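PDB 5H2Q: phosphodiesterase from Trypanosoma brucei brucei, which belongs to the HD-type phosphodiesterase family and folds as a single all-helical chain holding a zinc ion and a magnesium ion. Local coordinates for residues Phe103-Gly107 / Asn108-Lys112; Arg188-Ala191 / Phe192-Ile196; Val224-Ser227 / Asp228-Gln231; Lys308-Ala312 / Cys313-Met317. All coordinates share one frame; numbering follows the deposited sequence.

Contact 1 (Phe103-Gly107 / Asn108-Lys112); sequences FLYRG and NVYEK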
loop_
_atom_site.group_PDB
_atom_site.type_symbol
_atom_site.label_atom_id
_atom_site.label_comp_id
_atom_site.label_asym_id
_atom_site.label_seq_id
_atom_site.Cartn_x
_atom_site.Cartn_y
_atom_site.Cartn_z
ATOM N N PHE A 103 -4.999 9.165 6.306
ATOM C CA PHE A 103 -5.434 10.107 5.255
ATOM C C PHE A 103 -6.922 10.273 5.311
ATOM O O PHE A 103 -7.412 11.378 5.215
ATOM C CB PHE A 103 -5.014 9.646 3.862
ATOM C CG PHE A 103 -3.524 9.543 3.620
ATOM C CD1 PHE A 103 -2.615 10.222 4.438
ATOM C CD2 PHE A 103 -3.028 8.780 2.568
ATOM C CE1 PHE A 103 -1.232 10.146 4.194
ATOM C CE2 PHE A 103 -1.649 8.709 2.329
ATOM C CZ PHE A 103 -0.765 9.376 3.150
ATOM N N LEU A 104 -7.657 9.163 5.511
ATOM C CA LEU A 104 -9.109 9.237 5.595
ATOM C C LEU A 104 -9.606 9.966 6.820
ATOM O O LEU A 104 -10.464 10.834 6.667
ATOM C CB LEU A 104 -9.717 7.803 5.578
ATOM C CG LEU A 104 -9.562 7.010 4.284
ATOM C CD1 LEU A 104 -9.992 5.542 4.474
ATOM C CD2 LEU A 104 -10.358 7.657 3.152
ATOM N N TYR A 105 -9.099 9.627 8.023
ATOM C CA TYR A 105 -9.705 10.104 9.286
ATOM C C TYR A 105 -8.935 11.165 10.072
ATOM O O TYR A 105 -9.461 11.677 11.073
ATOM C CB TYR A 105 -10.038 8.901 10.170
ATOM C CG TYR A 105 -11.008 7.967 9.463
ATOM C CD1 TYR A 105 -12.320 8.362 9.189
ATOM C CD2 TYR A 105 -10.581 6.749 8.952
ATOM C CE1 TYR A 105 -13.193 7.539 8.476
ATOM C CE2 TYR A 105 -11.446 5.912 8.240
ATOM C CZ TYR A 105 -12.755 6.309 8.013
ATOM O OH TYR A 105 -13.611 5.484 7.330
ATOM N N ARG A 106 -7.718 11.516 9.631
ATOM C CA ARG A 106 -6.947 12.606 10.219
ATOM C C ARG A 106 -6.864 13.684 9.123
ATOM O O ARG A 106 -6.887 14.866 9.441
ATOM C CB ARG A 106 -5.545 12.170 10.679
ATOM C CG ARG A 106 -5.523 11.032 11.700
ATOM C CD ARG A 106 -5.967 11.495 13.064
ATOM N NE ARG A 106 -5.663 10.505 14.094
ATOM C CZ ARG A 106 -5.764 10.735 15.395
ATOM N NH1 ARG A 106 -6.151 11.926 15.838
ATOM N NH2 ARG A 106 -5.475 9.776 16.268
ATOM N N GLY A 107 -6.771 13.261 7.854
ATOM C CA GLY A 107 -6.744 14.143 6.687
ATOM C C GLY A 107 -8.096 14.544 6.137
ATOM O O GLY A 107 -8.161 15.291 5.157
ATOM N N ASN A 108 -9.214 14.018 6.748
ATOM C CA ASN A 108 -10.614 14.276 6.370
ATOM C C ASN A 108 -11.008 13.809 4.969
ATOM O O ASN A 108 -12.050 14.231 4.467
ATOM C CB ASN A 108 -10.977 15.772 6.544
ATOM C CG ASN A 108 -10.701 16.331 7.915
ATOM O OD1 ASN A 108 -10.837 15.651 8.930
ATOM N ND2 ASN A 108 -10.299 17.587 7.964
ATOM N N VAL A 109 -10.227 12.896 4.333
ATOM C CA VAL A 109 -10.600 12.419 3.014
ATOM C C VAL A 109 -11.840 11.509 3.084
ATOM O O VAL A 109 -12.481 11.273 2.058
ATOM C CB VAL A 109 -9.412 11.793 2.216
ATOM C CG1 VAL A 109 -9.836 11.480 0.787
ATOM C CG2 VAL A 109 -8.227 12.751 2.191
ATOM N N TYR A 110 -12.243 11.078 4.304
ATOM C CA TYR A 110 -13.472 10.282 4.419
ATOM C C TYR A 110 -14.693 11.070 3.861
ATOM O O TYR A 110 -15.644 10.443 3.410
ATOM C CB TYR A 110 -13.737 9.848 5.882
ATOM C CG TYR A 110 -14.220 10.966 6.775
ATOM C CD1 TYR A 110 -15.582 11.238 6.914
ATOM C CD2 TYR A 110 -13.320 11.766 7.470
ATOM C CE1 TYR A 110 -16.030 12.306 7.699
ATOM C CE2 TYR A 110 -13.754 12.847 8.234
ATOM C CZ TYR A 110 -15.111 13.105 8.359
ATOM O OH TYR A 110 -15.515 14.148 9.173
ATOM N N GLU A 111 -14.661 12.428 3.919
ATOM C CA GLU A 111 -15.763 13.240 3.370
ATOM C C GLU A 111 -15.908 13.106 1.853
ATOM O O GLU A 111 -16.995 13.361 1.319
ATOM C CB GLU A 111 -15.553 14.725 3.699
ATOM C CG GLU A 111 -15.409 14.999 5.190
ATOM C CD GLU A 111 -15.435 16.472 5.526
ATOM O OE1 GLU A 111 -14.841 17.258 4.752
ATOM O OE2 GLU A 111 -16.087 16.851 6.530
ATOM N N LYS A 112 -14.806 12.713 1.165
ATOM C CA LYS A 112 -14.776 12.590 -0.294
ATOM C C LYS A 112 -15.174 11.200 -0.797
ATOM O O LYS A 112 -15.219 10.990 -2.013
ATOM C CB LYS A 112 -13.364 12.912 -0.822
ATOM C CG LYS A 112 -12.635 14.127 -0.197
ATOM C CD LYS A 112 -13.344 15.448 -0.464
ATOM C CE LYS A 112 -12.513 16.600 0.027
ATOM N NZ LYS A 112 -13.319 17.840 0.122
#
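Phe103 O receives a weak bond from Val109 N at 3.3 Å, and CG2 of Val109 lies against the same oxygen, so a compact branched side chain covers the bonded carbonyl. Leu104 repeats the pattern more firmly: Tyr110 N donates to Leu104 O at 3.0 Å with an N-H...O angle of 153°. Both bonds span six residues, wider than an alpha-helical turn, as the chain swings off the helix. Leu104 O also sits in the plane of the Tyr110 ring, at its edge, 3.1 Å from CD2. The Leu104 side chain meets Val109 through CD2, 4.3 Å from Val109 CB.

Tyr105 sends CE1 to within 3.5 Å of Tyr110 CB. The two phenol rings are nearly parallel, at 17°, but slid so far apart that they barely overlap. Tyr110 reaches this place because its CG lies between backbone N and carbonyl carbon (chi1 74°). Arg106 turns away and bonds Thr27. Gly107, lacking a side chain, leaves room for the turn beside Phe103 O, and Asn108 then takes a positive phi, a conformation asparagine tolerates well.

Leu104 and Val109 pack on Leu237 of helix 227-242, and Leu104 shares Cys118 of helix 115-127 with Tyr105 and Tyr110.

Contact 2 (Arg188-Ala191 / Phe192-Ile196); sequences RTLA and FRSMI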
loop_
_atom_site.group_PDB
_atom_site.type_symbol
_atom_site.label_atom_id
_atom_site.label_comp_id
_atom_site.label_asym_id
_atom_site.label_seq_id
_atom_site.Cartn_x
_atom_site.Cartn_y
_atom_site.Cartn_z
ATOM N N ARG A 188 -21.665 -5.166 -3.436
ATOM C CA ARG A 188 -20.668 -6.212 -3.606
ATOM C C ARG A 188 -19.860 -5.976 -4.901
ATOM O O ARG A 188 -18.630 -6.090 -4.895
ATOM C CB ARG A 188 -21.347 -7.573 -3.625
ATOM C CG ARG A 188 -20.357 -8.691 -3.476
ATOM C CD ARG A 188 -21.021 -10.015 -3.216
ATOM N NE ARG A 188 -20.160 -11.096 -3.682
ATOM C CZ ARG A 188 -19.174 -11.641 -2.976
ATOM N NH1 ARG A 188 -18.920 -11.221 -1.733
ATOM N NH2 ARG A 188 -18.442 -12.615 -3.497
ATOM N N THR A 189 -20.554 -5.603 -6.001
ATOM C CA THR A 189 -19.899 -5.310 -7.282
ATOM C C THR A 189 -18.966 -4.128 -7.135
ATOM O O THR A 189 -17.843 -4.218 -7.612
ATOM C CB THR A 189 -20.928 -5.105 -8.415
ATOM O OG1 THR A 189 -21.711 -6.290 -8.528
ATOM C CG2 THR A 189 -20.278 -4.808 -9.752
ATOM N N LEU A 190 -19.409 -3.048 -6.443
ATOM C CA LEU A 190 -18.559 -1.868 -6.205
ATOM C C LEU A 190 -17.313 -2.304 -5.432
ATOM O O LEU A 190 -16.219 -1.856 -5.761
ATOM C CB LEU A 190 -19.313 -0.749 -5.428
ATOM C CG LEU A 190 -18.474 0.524 -5.084
ATOM C CD1 LEU A 190 -19.322 1.793 -5.097
ATOM C CD2 LEU A 190 -17.750 0.386 -3.743
ATOM N N ALA A 191 -17.471 -3.137 -4.389
ATOM C CA ALA A 191 -16.323 -3.550 -3.570
ATOM C C ALA A 191 -15.252 -4.256 -4.399
ATOM O O ALA A 191 -14.095 -3.834 -4.363
ATOM C CB ALA A 191 -16.772 -4.409 -2.405
ATOM N N PHE A 192 -15.636 -5.266 -5.206
ATOM C CA PHE A 192 -14.647 -5.957 -6.042
ATOM C C PHE A 192 -14.078 -5.061 -7.111
ATOM O O PHE A 192 -12.858 -5.067 -7.331
ATOM C CB PHE A 192 -15.257 -7.220 -6.670
ATOM C CG PHE A 192 -15.289 -8.352 -5.680
ATOM C CD1 PHE A 192 -14.217 -9.235 -5.574
ATOM C CD2 PHE A 192 -16.393 -8.548 -4.855
ATOM C CE1 PHE A 192 -14.225 -10.261 -4.626
ATOM C CE2 PHE A 192 -16.412 -9.597 -3.919
ATOM C CZ PHE A 192 -15.333 -10.453 -3.821
ATOM N N ARG A 193 -14.952 -4.284 -7.790
ATOM C CA ARG A 193 -14.496 -3.404 -8.876
ATOM C C ARG A 193 -13.512 -2.345 -8.377
ATOM O O ARG A 193 -12.453 -2.181 -8.969
ATOM C CB ARG A 193 -15.672 -2.755 -9.624
ATOM C CG ARG A 193 -15.223 -1.919 -10.849
ATOM C CD ARG A 193 -16.307 -1.122 -11.566
ATOM N NE ARG A 193 -17.625 -1.189 -10.931
ATOM C CZ ARG A 193 -18.100 -0.297 -10.064
ATOM N NH1 ARG A 193 -17.359 0.739 -9.689
ATOM N NH2 ARG A 193 -19.312 -0.447 -9.551
ATOM N N SER A 194 -13.876 -1.632 -7.284
ATOM C CA SER A 194 -13.029 -0.601 -6.686
ATOM C C SER A 194 -11.709 -1.163 -6.197
ATOM O O SER A 194 -10.684 -0.526 -6.429
ATOM C CB SER A 194 -13.760 0.110 -5.545
ATOM O OG SER A 194 -14.786 0.918 -6.095
ATOM N N MET A 195 -11.721 -2.369 -5.564
ATOM C CA MET A 195 -10.479 -2.995 -5.068
ATOM C C MET A 195 -9.518 -3.258 -6.240
ATOM O O MET A 195 -8.353 -2.862 -6.201
ATOM C CB MET A 195 -10.794 -4.308 -4.320
ATOM C CG MET A 195 -9.554 -5.130 -4.003
ATOM S SD MET A 195 -10.033 -6.742 -3.358
ATOM C CE MET A 195 -10.472 -7.597 -4.910
ATOM N N ILE A 196 -10.030 -3.912 -7.283
ATOM C CA ILE A 196 -9.261 -4.266 -8.469
ATOM C C ILE A 196 -8.725 -3.005 -9.157
ATOM O O ILE A 196 -7.510 -2.931 -9.387
ATOM C CB ILE A 196 -10.105 -5.220 -9.386
ATOM C CG1 ILE A 196 -10.222 -6.616 -8.690
ATOM C CG2 ILE A 196 -9.481 -5.351 -10.805
ATOM C CD1 ILE A 196 -11.390 -7.510 -9.213
#
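Phe192 and Arg188, one helical turn apart, run side by side and point the same way. The phenyl CE2 stands over the centre of one guanidinium face, 3.6 Å from Arg188 CZ, with the two planes 65° apart; the ring therefore presents a corner to the flat cation instead of stacking on it. Arg188 has CG anti to its backbone N (chi1 -167°) and a chain extended as far as NE, which brings the head level with the ring. Phe192 CD2 also comes within 3.3 Å of Arg188 O, an oxygen at the ring edge, in its plane, that already accepts from Phe192 N at 3.1 Å.

Ala191 is buried, and its small methyl suits a helix face packed on Val120 and Leu183. Its carbonyl accepts Met195 N at 3.0 Å. Leu190 O receives Ser194 N at 2.8 Å, while Leu190 CD2 rests 3.8 Å from Ser194 OG, a hydroxyl bonded to Gln231. The bent end of Arg193 lays one guanidinium face over Leu190 CA, with NH2 3.7 Å from it.

Chemically, regular backbone bonding in helix 185-200 goes with two arginine heads, that of Arg188 against the Phe192 ring and that of Arg193 over the backbone of Thr189 and Leu190. Arg188 also forms a salt bridge to Asp178, which probably balances its charge while the phenyl shields one face.

Contact 3 (Val224-Ser227 / Asp228-Gln231); sequences VDDS and DHRQ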
loop_
_atom_site.group_PDB
_atom_site.type_symbol
_atom_site.label_atom_id
_atom_site.label_comp_id
_atom_site.label_asym_id
_atom_site.label_seq_id
_atom_site.Cartn_x
_atom_site.Cartn_y
_atom_site.Cartn_z
ATOM N N VAL A 224 -19.028 14.230 -5.392
ATOM C CA VAL A 224 -19.083 13.061 -4.501
ATOM C C VAL A 224 -20.258 12.151 -4.834
ATOM O O VAL A 224 -20.337 11.033 -4.326
ATOM C CB VAL A 224 -19.038 13.421 -2.998
ATOM C CG1 VAL A 224 -18.177 12.421 -2.231
ATOM C CG2 VAL A 224 -18.545 14.847 -2.771
ATOM N N ASP A 225 -21.175 12.646 -5.687
ATOM C CA ASP A 225 -22.323 11.923 -6.228
ATOM C C ASP A 225 -21.852 11.105 -7.453
ATOM O O ASP A 225 -22.524 10.141 -7.816
ATOM C CB ASP A 225 -23.450 12.933 -6.589
ATOM C CG ASP A 225 -24.667 12.392 -7.329
ATOM O OD1 ASP A 225 -24.560 12.149 -8.555
ATOM O OD2 ASP A 225 -25.755 12.326 -6.712
ATOM N N ASP A 226 -20.681 11.466 -8.062
ATOM C CA ASP A 226 -20.097 10.802 -9.249
ATOM C C ASP A 226 -19.181 9.588 -8.931
ATOM O O ASP A 226 -18.312 9.675 -8.060
ATOM C CB ASP A 226 -19.341 11.823 -10.131
ATOM C CG ASP A 226 -18.946 11.373 -11.535
ATOM O OD1 ASP A 226 -19.285 10.234 -11.918
ATOM O OD2 ASP A 226 -18.347 12.185 -12.271
ATOM N N SER A 227 -19.346 8.496 -9.716
ATOM C CA SER A 227 -18.618 7.221 -9.615
ATOM C C SER A 227 -17.135 7.338 -9.970
ATOM O O SER A 227 -16.286 6.837 -9.218
ATOM C CB SER A 227 -19.285 6.151 -10.480
ATOM O OG SER A 227 -19.111 6.398 -11.868
ATOM N N ASP A 228 -16.834 7.965 -11.131
ATOM C CA ASP A 228 -15.485 8.206 -11.637
ATOM C C ASP A 228 -14.708 9.110 -10.682
ATOM O O ASP A 228 -13.540 8.835 -10.400
ATOM C CB ASP A 228 -15.529 8.808 -13.048
ATOM C CG ASP A 228 -15.738 7.780 -14.141
ATOM O OD1 ASP A 228 -14.743 7.151 -14.562
ATOM O OD2 ASP A 228 -16.896 7.623 -14.595
ATOM N N HIS A 229 -15.370 10.166 -10.148
ATOM C CA HIS A 229 -14.744 11.063 -9.188
ATOM C C HIS A 229 -14.286 10.295 -7.933
ATOM O O HIS A 229 -13.132 10.445 -7.532
ATOM C CB HIS A 229 -15.709 12.212 -8.811
ATOM C CG HIS A 229 -15.724 13.339 -9.802
ATOM N ND1 HIS A 229 -15.936 13.115 -11.163
ATOM C CD2 HIS A 229 -15.549 14.667 -9.603
ATOM C CE1 HIS A 229 -15.886 14.309 -11.739
ATOM N NE2 HIS A 229 -15.658 15.277 -10.844
ATOM N N ARG A 230 -15.178 9.456 -7.332
ATOM C CA ARG A 230 -14.808 8.722 -6.109
ATOM C C ARG A 230 -13.751 7.647 -6.385
ATOM O O ARG A 230 -12.821 7.510 -5.581
ATOM C CB ARG A 230 -16.034 8.153 -5.384
ATOM C CG ARG A 230 -17.011 9.246 -4.940
ATOM C CD ARG A 230 -18.024 8.799 -3.890
ATOM N NE ARG A 230 -18.685 7.546 -4.248
ATOM C CZ ARG A 230 -19.752 7.447 -5.036
ATOM N NH1 ARG A 230 -20.290 8.535 -5.578
ATOM N NH2 ARG A 230 -20.281 6.262 -5.298
ATOM N N GLN A 231 -13.867 6.931 -7.518
ATOM C CA GLN A 231 -12.878 5.906 -7.915
ATOM C C GLN A 231 -11.503 6.535 -8.115
ATOM O O GLN A 231 -10.511 5.988 -7.654
ATOM C CB GLN A 231 -13.282 5.120 -9.170
ATOM C CG GLN A 231 -12.307 3.965 -9.500
ATOM C CD GLN A 231 -12.264 2.899 -8.412
ATOM O OE1 GLN A 231 -13.292 2.307 -8.061
ATOM N NE2 GLN A 231 -11.082 2.670 -7.818
#
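Asp226 and Arg230 are joined by the first turn of helix 227-242: Arg230 N donates to Asp226 O at 3.2 Å, and Gln231 N follows to Ser227 O at 3.0 Å. Ahead of this turn the chain is irregular, and Asp226, still extended, is the N-cap residue. Its carboxylate does what aspartate commonly does there, with OD1 accepting weakly from Asp228 N at 3.4 Å, an amide that lacks a carbonyl partner one turn back.

That carboxylate swings over the helix end because CG stands anti to the backbone N (chi1 -167°). Its other oxygen, OD2, lies 2.8 Å from His229 ND1, with carboxylate and imidazole planes 32° apart. Asp228 brings a second acid close, its OD2 being 4.4 Å from Asp226 OD1; the nearby helix N-terminus would probably ease this like-charge approach. Arg230, bent at chi3, folds back on the loop. Its NH1 donates to Val224 O at 2.8 Å with an N-H...O angle of 137°, arriving from above the carbonyl plane, and its CD passes 4.0 Å from Val224 CG1, the two side chains crossing at about a right angle. The long arginine thus pairs a polar end with an aliphatic flank.

The contact lies mostly at the surface of the chain. Arg230 NE makes a salt bridge to Glu117 of helix 115-127, buried His229 packs inward on Met218, and Gln231 lies against helix 185-200.

Contact 4 (Lys308-Ala312 / Cys313-Met317); sequences KIVDA and CLQGM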
loop_
_atom_site.group_PDB
_atom_site.type_symbol
_atom_site.label_atom_id
_atom_site.label_comp_id
_atom_site.label_asym_id
_atom_site.label_seq_id
_atom_site.Cartn_x
_atom_site.Cartn_y
_atom_site.Cartn_z
ATOM N N LYS A 308 0.182 18.665 -5.495
ATOM C CA LYS A 308 -0.890 18.776 -6.488
ATOM C C LYS A 308 -2.233 18.249 -5.966
ATOM O O LYS A 308 -3.275 18.862 -6.231
ATOM C CB LYS A 308 -0.522 18.080 -7.804
ATOM C CG LYS A 308 0.565 18.795 -8.626
ATOM C CD LYS A 308 1.019 17.905 -9.794
ATOM C CE LYS A 308 2.053 18.557 -10.689
ATOM N NZ LYS A 308 2.496 17.627 -11.769
ATOM N N ILE A 309 -2.216 17.091 -5.266
ATOM C CA ILE A 309 -3.475 16.537 -4.773
ATOM C C ILE A 309 -4.016 17.369 -3.598
ATOM O O ILE A 309 -5.237 17.543 -3.532
ATOM C CB ILE A 309 -3.450 15.000 -4.496
ATOM C CG1 ILE A 309 -2.619 14.663 -3.241
ATOM C CG2 ILE A 309 -2.997 14.231 -5.756
ATOM C CD1 ILE A 309 -2.570 13.136 -2.854
ATOM N N VAL A 310 -3.123 17.910 -2.729
ATOM C CA VAL A 310 -3.460 18.773 -1.585
ATOM C C VAL A 310 -4.076 20.079 -2.118
ATOM O O VAL A 310 -5.179 20.434 -1.714
ATOM C CB VAL A 310 -2.287 19.026 -0.587
ATOM C CG1 VAL A 310 -2.629 20.126 0.415
ATOM C CG2 VAL A 310 -1.897 17.746 0.156
ATOM N N ASP A 311 -3.396 20.739 -3.083
ATOM C CA ASP A 311 -3.869 21.988 -3.680
ATOM C C ASP A 311 -5.177 21.851 -4.465
ATOM O O ASP A 311 -5.983 22.781 -4.418
ATOM C CB ASP A 311 -2.769 22.644 -4.551
ATOM C CG ASP A 311 -1.511 23.063 -3.802
ATOM O OD1 ASP A 311 -1.512 23.007 -2.556
ATOM O OD2 ASP A 311 -0.512 23.411 -4.468
ATOM N N ALA A 312 -5.409 20.722 -5.165
ATOM C CA ALA A 312 -6.639 20.564 -5.947
ATOM C C ALA A 312 -7.888 20.217 -5.133
ATOM O O ALA A 312 -9.004 20.520 -5.575
ATOM C CB ALA A 312 -6.448 19.532 -7.042
ATOM N N CYS A 313 -7.717 19.521 -3.987
ATOM C CA CYS A 313 -8.876 19.019 -3.253
ATOM C C CYS A 313 -8.593 18.581 -1.827
ATOM O O CYS A 313 -9.446 18.794 -0.977
ATOM C CB CYS A 313 -9.514 17.884 -4.057
ATOM S SG CYS A 313 -11.021 17.186 -3.332
ATOM N N LEU A 314 -7.441 17.938 -1.557
ATOM C CA LEU A 314 -7.156 17.328 -0.248
ATOM C C LEU A 314 -6.418 18.219 0.749
ATOM O O LEU A 314 -5.391 17.822 1.301
ATOM C CB LEU A 314 -6.415 15.983 -0.459
ATOM C CG LEU A 314 -7.080 15.003 -1.436
ATOM C CD1 LEU A 314 -6.321 13.684 -1.500
ATOM C CD2 LEU A 314 -8.549 14.729 -1.069
ATOM N N GLN A 315 -7.019 19.392 1.074
ATOM C CA GLN A 315 -6.468 20.378 2.000
ATOM C C GLN A 315 -6.095 19.811 3.348
ATOM O O GLN A 315 -5.123 20.269 3.938
ATOM C CB GLN A 315 -7.427 21.595 2.175
ATOM C CG GLN A 315 -7.808 22.310 0.875
ATOM C CD GLN A 315 -6.754 23.290 0.417
ATOM O OE1 GLN A 315 -6.770 24.476 0.773
ATOM N NE2 GLN A 315 -5.833 22.826 -0.416
ATOM N N GLY A 316 -6.849 18.812 3.831
ATOM C CA GLY A 316 -6.573 18.173 5.115
ATOM C C GLY A 316 -5.309 17.338 5.170
ATOM O O GLY A 316 -4.845 17.015 6.266
ATOM N N MET A 317 -4.732 17.004 3.986
ATOM C CA MET A 317 -3.490 16.223 3.863
ATOM C C MET A 317 -2.246 17.128 3.678
ATOM O O MET A 317 -1.192 16.634 3.293
ATOM C CB MET A 317 -3.600 15.189 2.728
ATOM C CG MET A 317 -4.268 13.876 3.151
ATOM S SD MET A 317 -4.572 12.836 1.721
ATOM C CE MET A 317 -2.811 12.268 1.350
HETATM O O HOH W 1 -3.293 23.969 -0.732
#
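Ile309 O carries two backbone bonds, one from Cys313 N at 3.2 Å and a straighter one from Leu314 N at 3.0 Å, where the N-H...O angle is 171°. The first is the last helical bond in this pairing; the second spans five residues and closes a wider turn. Cys313 is the first residue to leave helical geometry, with an extended phi of -165°.

A side-chain bond braces the same end. Gln315 NE2 reaches back to Val310 O at 2.8 Å; the oxygen lies in the amide plane of the glutamine, although the nitrogen stands above the carbonyl plane of Val310. A bend at chi2 (-82°) turns the amide toward the helix. NE2 donates as well to a water at 2.8 Å, and this water donates to Asp311 OD1, which also accepts from Gln307. Glutamine fits here: its amide can grip a late helical carbonyl and the solvent together.

Apolar contacts fill the inner side. Ile309 CD1 touches Leu314 CD1 at 4.0 Å, the two side chains crossing obliquely, and lies 4.3 Å from Met317 CE. Val310 CG2 meets Met317 CB at 4.0 Å. Branched and flexible carbon chains suit these buried places: Ile309 also packs on Val236 of helix 227-242 and Val310 on Val321 of helix 318-334, while Ala312 lies against Leu215 of helix 207-217.

The arrangement is a helix C-terminus followed by a short inter-helical loop in an all-helical fold: helix 290-312 unwinds, and a loop with a 3-10 segment at 315-316 leads into helix 318-334.

How the contacts relate
Along the chain the contacts follow one another in numerical order, all within the phosphodiesterase fold. Contacts 1 and 4 are helix exits, contact 3 is a helix start and contact 2 lies inside helix 185-200. The centres of contacts 1 and 4 are closest, about 11 Å apart, with Met317 packed on Phe103 and Val109. Contact 3 touches contact 1, Val224 CG1 approaching Lys112 O. Contacts 2 and 3, centres about 14 Å apart, are joined by a probable hydrogen bond between Ser194 and Gln231. Contacts 2 and 4 are farthest, about 25 Å between centres, without touching. Helix 227-242, begun at contact 3, touches contacts 1, 2 and 4 and ends at Asp242, a zinc ligand.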